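Local coordinates for cation-transporting ATPase, E1-E2 family protein (PDB 4F2F), which probably exports copper(I) from the cell as a P-type ATPase, whose cupredoxin-fold metal-binding domain holds two copper(I) ions, at residues Arg44-Ser48 against Asn49-Glu53; Glu84-Cys87 against Gly88-Gln92. All coordinates share one frame; numbering follows the deposited sequence.

Interaction 1. Residues Arg44-Ser48 against Asn49-Glu53; sequences RATPS and NCYKE. With CU1 (copper (I) ion), chain B; CU1 (copper (I) ion), chain C.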
loop_
_atom_site.group_PDB
_atom_site.type_symbol
_atom_site.label_atom_id
_atom_site.label_comp_id
_atom_site.label_asym_id
_atom_site.label_seq_id
_atom_site.Cartn_x
_atom_site.Cartn_y
_atom_site.Cartn_z
ATOM N N ARG A 44 5.472 9.092 -4.394
ATOM C CA ARG A 44 4.564 10.013 -5.068
ATOM C C ARG A 44 5.237 10.650 -6.277
ATOM O O ARG A 44 6.047 11.568 -6.139
ATOM C CB ARG A 44 4.061 11.090 -4.107
ATOM C CG ARG A 44 3.114 12.079 -4.763
ATOM C CD ARG A 44 2.578 13.093 -3.773
ATOM N NE ARG A 44 1.960 14.218 -4.471
ATOM C CZ ARG A 44 1.585 15.352 -3.890
ATOM N NH1 ARG A 44 1.753 15.524 -2.588
ATOM N NH2 ARG A 44 1.043 16.318 -4.619
ATOM N N ALA A 45 4.888 10.164 -7.464
ATOM C CA ALA A 45 5.521 10.609 -8.700
ATOM C C ALA A 45 4.651 11.583 -9.487
ATOM O O ALA A 45 4.848 11.767 -10.688
ATOM C CB ALA A 45 5.878 9.413 -9.564
ATOM N N THR A 46 3.690 12.204 -8.812
ATOM C CA THR A 46 2.803 13.157 -9.464
ATOM C C THR A 46 2.613 14.400 -8.605
ATOM O O THR A 46 2.526 14.304 -7.381
ATOM C CB THR A 46 1.430 12.530 -9.770
ATOM O OG1 THR A 46 0.518 13.552 -10.187
ATOM C CG2 THR A 46 0.875 11.836 -8.536
ATOM N N PRO A 47 2.559 15.578 -9.244
ATOM C CA PRO A 47 2.311 16.821 -8.507
ATOM C C PRO A 47 0.838 17.014 -8.146
ATOM O O PRO A 47 0.506 17.995 -7.485
ATOM C CB PRO A 47 2.761 17.905 -9.492
ATOM C CG PRO A 47 2.581 17.287 -10.829
ATOM C CD PRO A 47 2.888 15.828 -10.658
ATOM N N SER A 48 -0.032 16.100 -8.566
ATOM C CA SER A 48 -1.449 16.195 -8.211
ATOM C C SER A 48 -1.676 15.962 -6.725
ATOM O O SER A 48 -1.239 14.949 -6.177
ATOM C CB SER A 48 -2.288 15.188 -8.996
ATOM O OG SER A 48 -3.623 15.175 -8.516
ATOM N N ASN A 49 -2.379 16.882 -6.075
ATOM C CA ASN A 49 -2.674 16.714 -4.657
ATOM C C ASN A 49 -3.719 15.640 -4.358
ATOM O O ASN A 49 -4.020 15.372 -3.195
ATOM C CB ASN A 49 -3.062 18.041 -4.002
ATOM C CG ASN A 49 -1.874 18.748 -3.380
ATOM O OD1 ASN A 49 -0.776 18.195 -3.306
ATOM N ND2 ASN A 49 -2.089 19.977 -2.927
ATOM N N CYS A 50 -4.260 15.013 -5.397
ATOM C CA CYS A 50 -5.141 13.870 -5.187
ATOM C C CYS A 50 -4.372 12.775 -4.451
ATOM O O CYS A 50 -4.962 11.937 -3.770
ATOM C CB CYS A 50 -5.683 13.350 -6.522
ATOM S SG CYS A 50 -7.031 12.153 -6.387
ATOM N N TYR A 51 -3.046 12.812 -4.574
ATOM C CA TYR A 51 -2.173 11.792 -3.997
ATOM C C TYR A 51 -1.353 12.296 -2.808
ATOM O O TYR A 51 -0.335 11.695 -2.462
ATOM C CB TYR A 51 -1.218 11.251 -5.067
ATOM C CG TYR A 51 -1.906 10.654 -6.274
ATOM C CD1 TYR A 51 -2.115 9.286 -6.370
ATOM C CD2 TYR A 51 -2.338 11.456 -7.322
ATOM C CE1 TYR A 51 -2.738 8.735 -7.473
ATOM C CE2 TYR A 51 -2.960 10.915 -8.427
ATOM C CZ TYR A 51 -3.160 9.554 -8.499
ATOM O OH TYR A 51 -3.783 9.012 -9.601
ATOM N N LYS A 52 -1.788 13.383 -2.174
ATOM C CA LYS A 52 -0.991 13.983 -1.101
ATOM C C LYS A 52 -1.059 13.203 0.212
ATOM O O LYS A 52 -0.308 13.489 1.143
ATOM C CB LYS A 52 -1.389 15.443 -0.861
ATOM C CG LYS A 52 -2.700 15.638 -0.114
ATOM C CD LYS A 52 -2.961 17.117 0.149
ATOM C CE LYS A 52 -4.133 17.305 1.094
ATOM N NZ LYS A 52 -4.376 18.747 1.384
ATOM N N GLU A 53 -1.953 12.223 0.283
ATOM C CA GLU A 53 -2.092 11.400 1.481
ATOM C C GLU A 53 -2.275 9.927 1.134
ATOM O O GLU A 53 -2.762 9.587 0.055
ATOM C CB GLU A 53 -3.253 11.901 2.351
ATOM C CG GLU A 53 -2.956 13.214 3.063
ATOM C CD GLU A 53 -4.209 13.974 3.448
ATOM O OE1 GLU A 53 -5.323 13.451 3.232
ATOM O OE2 GLU A 53 -4.078 15.106 3.964
HETATM CU CU CU1 B . -6.726 10.955 -4.615
HETATM CU CU CU1 C . -8.706 13.345 -5.534
HETATM O O HOH W 1 1.322 18.160 -1.538
#

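Interaction 2. Residues Glu84-Cys87 against Gly88-Gln92; sequences EFSC and GMKMQ. With CU1 (copper (I) ion), chain C; CU1 (copper (I) ion), chain B.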
loop_
_atom_site.group_PDB
_atom_site.type_symbol
_atom_site.label_atom_id
_atom_site.label_comp_id
_atom_site.label_asym_id
_atom_site.label_seq_id
_atom_site.Cartn_x
_atom_site.Cartn_y
_atom_site.Cartn_z
ATOM N N GLU A 84 -8.862 -2.567 1.779
ATOM C CA GLU A 84 -8.642 -1.442 0.880
ATOM C C GLU A 84 -7.610 -0.457 1.417
ATOM O O GLU A 84 -7.546 -0.196 2.621
ATOM C CB GLU A 84 -9.962 -0.713 0.603
ATOM C CG GLU A 84 -9.818 0.591 -0.180
ATOM C CD GLU A 84 -11.152 1.275 -0.423
ATOM O OE1 GLU A 84 -11.296 2.458 -0.048
ATOM O OE2 GLU A 84 -12.057 0.633 -0.997
ATOM N N PHE A 85 -6.788 0.062 0.512
ATOM C CA PHE A 85 -6.009 1.264 0.775
ATOM C C PHE A 85 -6.337 2.253 -0.338
ATOM O O PHE A 85 -6.829 1.863 -1.394
ATOM C CB PHE A 85 -4.502 0.972 0.875
ATOM C CG PHE A 85 -3.825 0.691 -0.445
ATOM C CD1 PHE A 85 -3.442 1.728 -1.284
ATOM C CD2 PHE A 85 -3.522 -0.608 -0.822
ATOM C CE1 PHE A 85 -2.803 1.473 -2.485
ATOM C CE2 PHE A 85 -2.883 -0.871 -2.023
ATOM C CZ PHE A 85 -2.523 0.173 -2.855
ATOM N N SER A 86 -6.102 3.534 -0.096
ATOM C CA SER A 86 -6.442 4.541 -1.083
ATOM C C SER A 86 -5.667 5.813 -0.803
ATOM O O SER A 86 -4.911 5.883 0.166
ATOM C CB SER A 86 -7.943 4.836 -1.050
ATOM O OG SER A 86 -8.307 5.533 0.129
ATOM N N CYS A 87 -5.840 6.811 -1.662
ATOM C CA CYS A 87 -5.369 8.149 -1.342
ATOM C C CYS A 87 -6.260 8.725 -0.250
ATOM O O CYS A 87 -7.265 8.120 0.126
ATOM C CB CYS A 87 -5.401 9.046 -2.576
ATOM S SG CYS A 87 -7.067 9.407 -3.167
ATOM N N GLY A 88 -5.889 9.894 0.258
ATOM C CA GLY A 88 -6.660 10.539 1.304
ATOM C C GLY A 88 -8.039 10.990 0.860
ATOM O O GLY A 88 -8.889 11.294 1.693
ATOM N N MET A 89 -8.269 11.037 -0.449
ATOM C CA MET A 89 -9.560 11.470 -0.973
ATOM C C MET A 89 -10.458 10.278 -1.274
ATOM O O MET A 89 -11.635 10.446 -1.607
ATOM C CB MET A 89 -9.374 12.299 -2.244
ATOM C CG MET A 89 -8.456 13.501 -2.089
ATOM S SD MET A 89 -8.444 14.527 -3.574
ATOM C CE MET A 89 -9.899 15.539 -3.316
ATOM N N LYS A 90 -9.887 9.083 -1.165
ATOM C CA LYS A 90 -10.577 7.841 -1.507
ATOM C C LYS A 90 -11.002 7.797 -2.980
ATOM O O LYS A 90 -11.925 7.068 -3.347
ATOM C CB LYS A 90 -11.762 7.598 -0.559
ATOM C CG LYS A 90 -11.329 7.394 0.891
ATOM C CD LYS A 90 -12.478 7.549 1.881
ATOM C CE LYS A 90 -13.464 6.397 1.795
ATOM N NZ LYS A 90 -14.454 6.447 2.911
ATOM N N MET A 91 -10.307 8.565 -3.818
ATOM C CA MET A 91 -10.567 8.585 -5.259
ATOM C C MET A 91 -9.733 7.541 -5.996
ATOM O O MET A 91 -10.211 6.897 -6.929
ATOM C CB MET A 91 -10.293 9.972 -5.845
ATOM C CG MET A 91 -11.228 11.056 -5.336
ATOM S SD MET A 91 -10.807 12.693 -5.958
ATOM C CE MET A 91 -11.264 12.547 -7.685
ATOM N N GLN A 92 -8.481 7.389 -5.580
ATOM C CA GLN A 92 -7.595 6.384 -6.158
ATOM C C GLN A 92 -7.436 5.229 -5.179
ATOM O O GLN A 92 -6.989 5.425 -4.049
ATOM C CB GLN A 92 -6.236 7.002 -6.495
ATOM C CG GLN A 92 -6.304 8.131 -7.513
ATOM C CD GLN A 92 -6.714 7.649 -8.890
ATOM O OE1 GLN A 92 -6.519 6.483 -9.233
ATOM N NE2 GLN A 92 -7.291 8.542 -9.687
HETATM CU CU CU1 C . -8.706 13.345 -5.534
HETATM CU CU CU1 B . -6.726 10.955 -4.615
#

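Interaction 1. Residues Arg44-Ser48 against Asn49-Glu53
Arg44, at the end of strand 38-44, reaches across the loop to Asn49: NH2 gives a hydrogen bond to OD1 at 2.9 Å. The guanidinium and amide planes stand 59° apart, and OD1 lies somewhat out of the guanidinium plane. A water bridges the same OD1 to Arg44 NH1, which is also bonded to Ile65 O. Over one face of the guanidinium lie the backbone of Tyr51 and Lys52, and Arg44 CD rests 3.5 Å from Tyr51 O. Arg44 NE, bonded to Thr46 O at 3.0 Å, also restrains the rotation of the group at the end of the extended chain. Thr46 does two jobs. Its OG1 accepts from Ser48 N in an ST turn, while its methyl CG2, swung between the backbone N and the carbonyl carbon, meets Tyr51 CD2 obliquely at 3.5 Å. Ser48 then binds the next turn twice: OG takes the N-H of Cys50 at 3.2 Å, and the carbonyl O takes that of Tyr51, whose ring it also meets at the edge. These bonds accompany the short 3-10 segment 49-50, from which Cys50 SG, anti to its own N (chi1 -169°), bridges two copper ions at 2.2 Å each. Cys50 O joins one of them as well, making this loop one wall of the dicopper(I) site of a cupredoxin fold.

Interaction 2. Residues Glu84-Cys87 against Gly88-Gln92
Cys87 SG is gripped from several directions. Gln92 N points almost straight at it (3.4 Å, N-H...S angle 174°), the amides of Met89 and Met91 add weak bonds, and a copper ion binds the sulfur at 2.1 Å. With chi1 at 67°, SG sits between the backbone N and the carbonyl carbon, a position within range of the amides of the following loop. Their N-H dipoles would be expected to stabilise negative charge on the sulfur. Around it the backbone closes on itself: Cys87 N donates to Gln92 O at 3.0 Å, and Lys90 N returns to Cys87 O at 3.1 Å, completing a type I beta turn from Cys87 to Lys90. In cupredoxins the loop between two late strands commonly carries metal ligands, and here the Cys-X-Met-X-Met run between strands 81-87 and 93-99 does so. The carbonyl of Cys87 has a second donor, Ser86 OG, which approaches in the carbonyl plane on a lone pair at 2.8 Å. That hydroxyl also lies against the CA and CG of Lys90, while Ser86 CB packs 3.2 Å from Gln92 O. Met89 and Met91 send their chains away from the strand, each bent at its last torsion, and Met89 SD at 2.3 Å and Met91 SD at 2.2 Å bind the other copper. Cys50 SG, a ligand of both metals, joins the two methionines there.

From the N terminus, strand 38-44 runs into the loop of interaction 1, which folds back on itself before strand 53-56 begins. The chain then passes through strands 61-64 and 70-75, and strand 81-87 leads into interaction 2, a second tight loop that hands over to strand 93-99. The two lie in series, neither nested nor crossed, with centres about 11 Å apart. Both touch the same two copper ions, and they pack directly: Cys50 O lies 3.2 Å from Cys87 CB, and Tyr51 OH, hydrogen-bonded to Gly24 N, 3.3 Å from Gln92 CD. Strands 53-56 and 81-87 pair antiparallel, so the sheet itself brings the two metal-binding loops together.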